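Local coordinates for putative NADH-flavin reductase (Lactobacillus casei ATCC 334, PDB 3H2S), which binds NADPH in a Rossmann-type fold and is probably an oxidoreductase acting on CH-NH groups, with NAD or NADP as acceptor, at residues H116-I119 with L120-E124. Sequence-based numbering, arbitrary orientation.
Sequences HPMI and LDFPE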
ATOM      1  N   HIS A 116       8.846 -19.058  10.789  1.00 12.45           N
ATOM      2  CA  HIS A 116       8.652 -17.621  10.603  1.00 18.60           C
ATOM      3  C   HIS A 116       9.664 -17.077   9.592  1.00 17.27           C
ATOM      4  O   HIS A 116      10.688 -17.717   9.333  1.00 16.62           O
ATOM      5  CB  HIS A 116       8.804 -16.884  11.938  1.00 19.63           C
ATOM      6  CG  HIS A 116      10.174 -16.996  12.531  1.00 28.16           C
ATOM      7  ND1 HIS A 116      10.628 -18.151  13.135  1.00 36.42           N
ATOM      8  CD2 HIS A 116      11.234 -16.155  12.484  1.00 29.99           C
ATOM      9  CE1 HIS A 116      11.887 -17.986  13.505  1.00 35.96           C
ATOM     10  NE2 HIS A 116      12.279 -16.786  13.116  1.00 35.94           N
ATOM     11  N   PRO A 117       9.323 -15.963   8.931  1.00 16.62           N
ATOM     12  CA  PRO A 117      10.164 -15.397   7.870  1.00 16.05           C
ATOM     13  C   PRO A 117      11.593 -15.120   8.339  1.00 15.81           C
ATOM     14  O   PRO A 117      11.799 -14.587   9.439  1.00 14.26           O
ATOM     15  CB  PRO A 117       9.460 -14.082   7.521  1.00 18.56           C
ATOM     16  CG  PRO A 117       8.033 -14.255   7.981  1.00 17.18           C
ATOM     17  CD  PRO A 117       8.106 -15.163   9.175  1.00 19.55           C
HETATM   18  N   MSE A 118      12.571 -15.525   7.537  1.00 14.57           N
HETATM   19  CA  MSE A 118      13.969 -15.516   7.976  1.00 16.11           C
HETATM   20  C   MSE A 118      14.487 -14.097   8.191  1.00 15.30           C
HETATM   21  O   MSE A 118      15.397 -13.888   8.992  1.00 15.57           O
HETATM   22  CB  MSE A 118      14.855 -16.244   6.968  1.00 10.82           C
HETATM   23  CG  MSE A 118      14.961 -15.547   5.607  1.00 16.13           C
HETATM   24 SE   MSE A 118      16.159 -16.502   4.372  1.00 26.71          SE
HETATM   25  CE  MSE A 118      14.938 -17.950   3.830  1.00 11.41           C
ATOM     26  N   ILE A 119      13.920 -13.132   7.466  1.00 14.44           N
ATOM     27  CA  ILE A 119      14.324 -11.725   7.601  1.00 14.84           C
ATOM     28  C   ILE A 119      14.204 -11.241   9.043  1.00 14.67           C
ATOM     29  O   ILE A 119      14.945 -10.363   9.476  1.00 17.26           O
ATOM     30  CB  ILE A 119      13.503 -10.786   6.675  1.00 13.10           C
ATOM     31  CG1 ILE A 119      14.125  -9.386   6.604  1.00 16.58           C
ATOM     32  CG2 ILE A 119      12.042 -10.700   7.119  1.00 14.17           C
ATOM     33  CD1 ILE A 119      13.495  -8.497   5.526  1.00 16.99           C
ATOM     34  N   LEU A 120      13.285 -11.829   9.792  1.00 14.78           N
ATOM     35  CA  LEU A 120      13.088 -11.430  11.191  1.00 16.76           C
ATOM     36  C   LEU A 120      14.305 -11.761  12.055  1.00 17.67           C
ATOM     37  O   LEU A 120      14.527 -11.135  13.087  1.00 21.59           O
ATOM     38  CB  LEU A 120      11.841 -12.098  11.770  1.00 18.33           C
ATOM     39  CG  LEU A 120      10.537 -11.781  11.030  1.00 17.14           C
ATOM     40  CD1 LEU A 120       9.382 -12.499  11.677  1.00 18.58           C
ATOM     41  CD2 LEU A 120      10.296 -10.279  11.015  1.00 18.80           C
ATOM     42  N   ASP A 121      15.103 -12.723  11.617  1.00 20.00           N
ATOM     43  CA  ASP A 121      16.267 -13.161  12.385  1.00 21.84           C
ATOM     44  C   ASP A 121      17.584 -12.578  11.872  1.00 22.45           C
ATOM     45  O   ASP A 121      18.649 -12.864  12.423  1.00 22.72           O
ATOM     46  CB  ASP A 121      16.347 -14.684  12.391  1.00 21.54           C
ATOM     47  CG  ASP A 121      15.180 -15.323  13.121  1.00 26.54           C
ATOM     48  OD1 ASP A 121      14.778 -14.794  14.176  1.00 28.00           O
ATOM     49  OD2 ASP A 121      14.657 -16.341  12.632  1.00 28.66           O
ATOM     50  N   PHE A 122      17.521 -11.792  10.803  1.00 21.17           N
ATOM     51  CA  PHE A 122      18.727 -11.155  10.272  1.00 21.91           C
ATOM     52  C   PHE A 122      19.383 -10.268  11.330  1.00 25.47           C
ATOM     53  O   PHE A 122      18.689  -9.585  12.093  1.00 26.00           O
ATOM     54  CB  PHE A 122      18.398 -10.320   9.029  1.00 21.16           C
ATOM     55  CG  PHE A 122      18.121 -11.143   7.792  1.00 18.83           C
ATOM     56  CD1 PHE A 122      18.143 -12.528   7.839  1.00 17.62           C
ATOM     57  CD2 PHE A 122      17.847 -10.525   6.583  1.00 16.96           C
ATOM     58  CE1 PHE A 122      17.818 -13.282   6.716  1.00 17.94           C
ATOM     59  CE2 PHE A 122      17.558 -11.269   5.449  1.00 18.88           C
ATOM     60  CZ  PHE A 122      17.567 -12.654   5.508  1.00 17.65           C
ATOM     61  N   PRO A 123      20.726 -10.273  11.377  1.00 27.70           N
ATOM     62  CA  PRO A 123      21.498  -9.369  12.239  1.00 28.33           C
ATOM     63  C   PRO A 123      21.276  -7.907  11.865  1.00 29.42           C
ATOM     64  O   PRO A 123      20.940  -7.602  10.716  1.00 27.67           O
ATOM     65  CB  PRO A 123      22.951  -9.750  11.941  1.00 27.30           C
ATOM     66  CG  PRO A 123      22.894 -11.109  11.367  1.00 31.28           C
ATOM     67  CD  PRO A 123      21.591 -11.208  10.637  1.00 28.40           C
ATOM     68  N   GLU A 124      21.564  -7.004  12.799  1.00 28.60           N
ATOM     69  CA  GLU A 124      21.437  -5.575  12.534  1.00 32.00           C
ATOM     70  C   GLU A 124      22.341  -5.148  11.386  1.00 29.75           C
ATOM     71  O   GLU A 124      21.982  -4.279  10.587  1.00 28.17           O
ATOM     72  CB  GLU A 124      21.769  -4.765  13.784  1.00 32.88           C
ATOM     73  CG  GLU A 124      21.236  -3.347  13.747  1.00 41.93           C
ATOM     74  CD  GLU A 124      21.972  -2.433  14.710  1.00 54.80           C
ATOM     75  OE1 GLU A 124      21.317  -1.885  15.625  1.00 58.70           O
ATOM     76  OE2 GLU A 124      23.207  -2.278  14.563  1.00 54.17           O
TER
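H116, just before a short 3-10 helix (118-121), bonds to D121 at its end, in the loop that joins strand 99-103 to helix 132-145 of this Rossmann-type fold. NE2 of H116 donates to OD2 of D121 over a very short 2.5 Å, with the carboxylate at the imidazole edge and the two planes 86° apart. The D121 CG stands anti to its own carbonyl carbon (chi1 -65°), which swings the carboxylate back to H116. Along the helix, i to i+3 bonds run from L120 N to P117 O, D121 N to M118 O (2.9 Å) and F122 N to I119 O. L120 lies alongside P117, CD1 of L120 meeting CD of P117 at 3.9 Å, and both rest on Y139 of helix 132-145. F122 folds back over the turn. Against one face of its ring, I119 CA makes a CH-pi contact 3.6 Å from the centroid, just 2° off the normal. The selenium of selenomethionine M118 sits at the edge of the F122 ring, 5.4 Å from the centroid, a Met-aromatic contact. With an alanine here instead of F122, I119 CA would probably lose the ring face it packs on and M118 its aromatic partner, whose CE1 lies 3.8 Å from CG of M118.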